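Local coordinates for protein type C neurotoxin (Clostridium botulinum, PDB 3PME) that probably binds gangliosides and membrane phospholipid on nerve cells, serving as the receptor-binding domain of a botulinum C/D mosaic neurotoxin, at residues A[367-372]-A[387-392]; A[344-349]-A[357-362]. One frame throughout, in Å; residues are numbered along the deposited sequence.

Contact 1 of 2, residues A[367-372]-A[387-392]; sequences MLLADI and VAVTNY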
# COMPACT_ATOMS: atom_id res chain seq x y z
N MET A 367 23.26 7.77 3.36
CA MET A 367 21.96 7.32 2.92
C MET A 367 22.18 6.09 2.06
O MET A 367 23.13 6.05 1.28
CB MET A 367 21.25 8.39 2.09
CG MET A 367 19.85 7.97 1.66
SD MET A 367 18.90 9.21 0.76
CE MET A 367 19.93 9.41 -0.66
N LEU A 368 21.32 5.09 2.18
CA LEU A 368 21.47 3.92 1.33
C LEU A 368 20.91 4.17 -0.07
O LEU A 368 19.82 4.74 -0.23
CB LEU A 368 20.78 2.70 1.93
CG LEU A 368 21.24 2.28 3.33
CD1 LEU A 368 20.65 0.91 3.66
CD2 LEU A 368 22.75 2.24 3.38
N LEU A 369 21.67 3.76 -1.08
CA LEU A 369 21.13 3.73 -2.43
C LEU A 369 21.64 2.51 -3.19
O LEU A 369 22.48 1.76 -2.68
CB LEU A 369 21.42 5.04 -3.18
CG LEU A 369 22.86 5.50 -3.31
CD1 LEU A 369 23.61 4.72 -4.37
CD2 LEU A 369 22.90 6.98 -3.66
N ALA A 370 21.12 2.28 -4.39
CA ALA A 370 21.60 1.18 -5.20
C ALA A 370 22.00 1.69 -6.58
O ALA A 370 21.30 2.51 -7.17
CB ALA A 370 20.55 0.08 -5.33
N ASP A 371 23.11 1.19 -7.09
CA ASP A 371 23.60 1.60 -8.41
C ASP A 371 24.65 0.59 -8.83
O ASP A 371 25.02 -0.30 -8.05
CB ASP A 371 24.22 3.02 -8.33
CG ASP A 371 24.38 3.70 -9.70
OD1 ASP A 371 24.07 3.11 -10.76
OD2 ASP A 371 24.83 4.87 -9.70
N ILE A 372 25.12 0.72 -10.07
CA ILE A 372 26.20 -0.11 -10.58
C ILE A 372 27.53 0.50 -10.14
O ILE A 372 27.89 1.60 -10.55
CB ILE A 372 26.12 -0.21 -12.13
CG1 ILE A 372 24.80 -0.87 -12.53
CG2 ILE A 372 27.31 -0.97 -12.69
CD1 ILE A 372 24.46 -0.72 -14.01
N VAL A 387 24.66 0.47 -1.34
CA VAL A 387 25.77 1.17 -0.70
C VAL A 387 25.25 2.26 0.21
O VAL A 387 24.13 2.74 0.04
CB VAL A 387 26.74 1.82 -1.75
CG1 VAL A 387 27.51 0.75 -2.52
CG2 VAL A 387 25.98 2.75 -2.70
N ALA A 388 26.08 2.67 1.17
CA ALA A 388 25.81 3.84 1.99
C ALA A 388 26.68 4.98 1.47
O ALA A 388 27.91 4.83 1.38
CB ALA A 388 26.12 3.54 3.45
N VAL A 389 26.08 6.11 1.11
CA VAL A 389 26.86 7.23 0.58
C VAL A 389 26.72 8.50 1.41
O VAL A 389 25.66 8.80 1.97
CB VAL A 389 26.50 7.55 -0.90
CG1 VAL A 389 26.49 6.29 -1.72
CG2 VAL A 389 25.16 8.26 -1.00
N THR A 390 27.80 9.28 1.47
CA THR A 390 27.73 10.58 2.13
C THR A 390 27.37 11.68 1.13
O THR A 390 27.32 11.43 -0.08
CB THR A 390 29.07 10.96 2.80
OG1 THR A 390 30.06 11.17 1.78
CG2 THR A 390 29.54 9.88 3.77
N ASN A 391 27.13 12.88 1.64
CA ASN A 391 26.87 14.02 0.78
C ASN A 391 25.75 13.71 -0.21
O ASN A 391 25.92 13.81 -1.43
CB ASN A 391 28.16 14.38 0.04
CG ASN A 391 29.29 14.70 0.98
OD1 ASN A 391 30.21 13.90 1.19
ND2 ASN A 391 29.22 15.88 1.60
N TYR A 392 24.60 13.34 0.34
CA TYR A 392 23.54 12.76 -0.47
C TYR A 392 22.39 13.72 -0.74
O TYR A 392 21.33 13.29 -1.20
CB TYR A 392 23.00 11.51 0.22
CG TYR A 392 22.58 11.73 1.67
CD1 TYR A 392 21.37 12.34 1.97
CD2 TYR A 392 23.39 11.32 2.72
CE1 TYR A 392 20.98 12.54 3.29
CE2 TYR A 392 23.01 11.52 4.04
CZ TYR A 392 21.80 12.13 4.32
OH TYR A 392 21.43 12.31 5.63
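One face of the Tyr392 ring is covered by the base of the Met367 side chain: CB of Met367 stands 3.8 Å from the centroid of the Tyr392 ring, close to its normal, in a CH-pi contact displaced toward the CG side. CG of Met367 is anti to its backbone N (chi1 -178°) and the chain stays extended through chi2, so the sulfur meets the same ring obliquely, SD of Met367 lying 4.8 Å from the Tyr392 centroid in a Met-aromatic contact; the bend at chi3 (63°) then brings CE back to CB of Tyr392. The ring also meets the ring of Phe359, their planes inclined by about 50°. Tyr392 reaches Met367 from the turn that follows strand 383-389.

Beyond the ring, the segments pair as an antiparallel hairpin. Met367 and Val389 form a hydrogen-bonded pair, with Val389 N meeting Met367 O at 3.0 Å from above the carbonyl plane. Leu369 and Val387 form the next such pair, and here both donor nitrogens lie nearly on the C=O axes of their acceptors; Val387 N to Leu369 O is 2.9 Å. On the face shared by these four residues, Leu369 forks between two valines: its CD1 touches CG2 of Val387 at 3.5 Å and its CD2 touches CG2 of Val389 at 3.7 Å. Leu368 and Ala388, the non-hydrogen-bonded pair between, meet on the other face, CD2 of Leu368 lying 3.6 Å from CB of Ala388.

Four backbone bonds thus fix the register through Met367, Leu369, Val387 and Val389, while Leu368 and Ala388 bond outward to Ile358 and Tyr327 of the flanking strands. Between the paired residues and Tyr392, side chains meet through apolar, CH-pi and sulfur-aromatic contacts.

Contact 2 of 2, residues A[344-349]-A[357-362]; sequences SIKNIV and QIFSSF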
# COMPACT_ATOMS: atom_id res chain seq x y z
N SER A 344 18.40 4.36 10.30
CA SER A 344 17.15 5.03 10.56
C SER A 344 16.30 4.90 9.31
O SER A 344 16.82 4.99 8.20
CB SER A 344 17.39 6.51 10.85
OG SER A 344 16.21 7.12 11.32
N ILE A 345 15.01 4.67 9.47
CA ILE A 345 14.14 4.53 8.31
C ILE A 345 13.07 5.62 8.29
O ILE A 345 12.43 5.91 9.31
CB ILE A 345 13.52 3.12 8.26
CG1 ILE A 345 12.71 2.93 6.97
CG2 ILE A 345 12.69 2.84 9.51
CD1 ILE A 345 12.29 1.47 6.73
N LYS A 346 12.89 6.24 7.13
CA LYS A 346 12.00 7.39 7.03
C LYS A 346 11.12 7.34 5.80
O LYS A 346 11.53 6.86 4.74
CB LYS A 346 12.80 8.69 7.05
CG LYS A 346 13.49 8.96 8.38
CD LYS A 346 14.10 10.36 8.43
CE LYS A 346 14.66 10.66 9.81
NZ LYS A 346 15.08 12.09 9.95
N ASN A 347 9.91 7.86 5.92
CA ASN A 347 9.09 8.04 4.76
C ASN A 347 9.65 9.21 3.94
O ASN A 347 10.35 10.08 4.47
CB ASN A 347 7.62 8.26 5.15
CG ASN A 347 6.90 6.95 5.47
OD1 ASN A 347 7.23 5.89 4.92
ND2 ASN A 347 5.90 7.01 6.35
N ILE A 348 9.39 9.19 2.65
CA ILE A 348 9.95 10.17 1.74
C ILE A 348 9.18 11.48 1.85
O ILE A 348 7.97 11.51 1.61
CB ILE A 348 9.94 9.63 0.30
CG1 ILE A 348 10.90 8.43 0.23
CG2 ILE A 348 10.34 10.71 -0.69
CD1 ILE A 348 10.74 7.59 -1.00
N VAL A 349 9.88 12.54 2.25
CA VAL A 349 9.23 13.81 2.55
C VAL A 349 8.26 14.21 1.44
O VAL A 349 8.66 14.42 0.29
CB VAL A 349 10.25 14.94 2.85
CG1 VAL A 349 11.09 15.27 1.62
CG2 VAL A 349 9.54 16.19 3.38
N GLN A 357 13.26 5.79 2.70
CA GLN A 357 14.71 6.00 2.65
C GLN A 357 15.37 5.51 3.94
O GLN A 357 14.75 5.51 5.01
CB GLN A 357 15.03 7.47 2.38
CG GLN A 357 14.59 7.88 0.97
CD GLN A 357 14.61 9.38 0.74
OE1 GLN A 357 14.19 10.17 1.58
NE2 GLN A 357 15.10 9.78 -0.44
N ILE A 358 16.62 5.09 3.84
CA ILE A 358 17.30 4.47 4.96
C ILE A 358 18.62 5.20 5.14
O ILE A 358 19.35 5.43 4.17
CB ILE A 358 17.56 2.98 4.69
CG1 ILE A 358 16.24 2.23 4.50
CG2 ILE A 358 18.34 2.36 5.85
CD1 ILE A 358 16.40 0.89 3.83
N PHE A 359 18.89 5.59 6.39
CA PHE A 359 20.04 6.43 6.70
C PHE A 359 20.87 5.80 7.79
O PHE A 359 20.38 4.97 8.55
CB PHE A 359 19.57 7.80 7.18
CG PHE A 359 18.72 8.53 6.19
CD1 PHE A 359 19.30 9.32 5.21
CD2 PHE A 359 17.34 8.39 6.20
CE1 PHE A 359 18.51 9.99 4.27
CE2 PHE A 359 16.55 9.04 5.26
CZ PHE A 359 17.14 9.84 4.30
N SER A 360 22.12 6.22 7.86
CA SER A 360 22.98 5.87 8.99
C SER A 360 23.68 7.13 9.47
O SER A 360 24.05 7.99 8.67
CB SER A 360 24.02 4.83 8.57
OG SER A 360 25.04 4.73 9.54
N SER A 361 23.87 7.23 10.78
CA SER A 361 24.63 8.35 11.32
C SER A 361 25.86 7.85 12.07
O SER A 361 26.40 8.55 12.93
CB SER A 361 23.75 9.23 12.21
OG SER A 361 23.06 8.45 13.17
N PHE A 362 26.31 6.64 11.74
CA PHE A 362 27.54 6.13 12.33
C PHE A 362 28.75 6.78 11.66
O PHE A 362 29.00 6.58 10.46
CB PHE A 362 27.63 4.61 12.24
CG PHE A 362 28.72 4.02 13.10
CD1 PHE A 362 28.55 3.90 14.47
CD2 PHE A 362 29.92 3.61 12.54
CE1 PHE A 362 29.55 3.37 15.27
CE2 PHE A 362 30.93 3.07 13.33
CZ PHE A 362 30.75 2.96 14.70
O HOH W 1 13.24 10.48 4.19
O HOH W 2 13.09 12.75 1.55
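A beta hairpin of the C-terminal receptor-binding half, which belongs to the trefoil clan, brings strands 343-347 and 356-360 together antiparallel. Two hydrogen-bonded pairs, Ser344 with Phe359 and Lys346 with Gln357, flank the non-hydrogen-bonded pair Ile345 and Ile358. Ser344 N reaches Phe359 O at 2.7 Å from above the carbonyl plane, whereas Phe359 N returns to Ser344 O in plane; both Lys346–Gln357 bonds run nearly along their C=O axes. CB of Lys346 comes to the edge of the Phe359 ring, 4.2 Å from CE2 of Phe359, before the extended lysine chain leads away.

Gln357 stretches beyond CG across Ile348 at about a right angle, CG of Gln357 lying 3.8 Å from CG1 of Ile348. Its OE1 accepts from two waters: one also donates to Asn347 O, and the other accepts from Val349 N in a long bond of 3.3 Å. The amide NE2 turns to Leu396 O and Ser401 OG.

Both ends of the buried Gln357 amide are therefore satisfied, and its rotation is set by donors on one side and acceptors on the other, so that this polar group ties the hairpin's end to the loop residues Leu396 and Ser401.

How the contacts relate
Contact 2 (344-349 with 357-362) closes before contact 1 (367-372 with 387-392) opens, so the two hairpins follow in series along the chain, their centres about 12 Å apart. Strands 356-360 and 366-373 are neighbours in one antiparallel sheet, which joins the hairpins edge to edge. Leu368 N lies 2.8 Å from Ile358 O, a probable hydrogen bond at this junction. Beside it the Met367 and Phe359 side chains pack, CG of Met367 being 3.6 Å from CE1 of Phe359. Both contacts belong to the C-terminal receptor-binding part of the chain, where consecutive hairpins pair side by side, consistent with the beta-trefoil fold suggested by its clan.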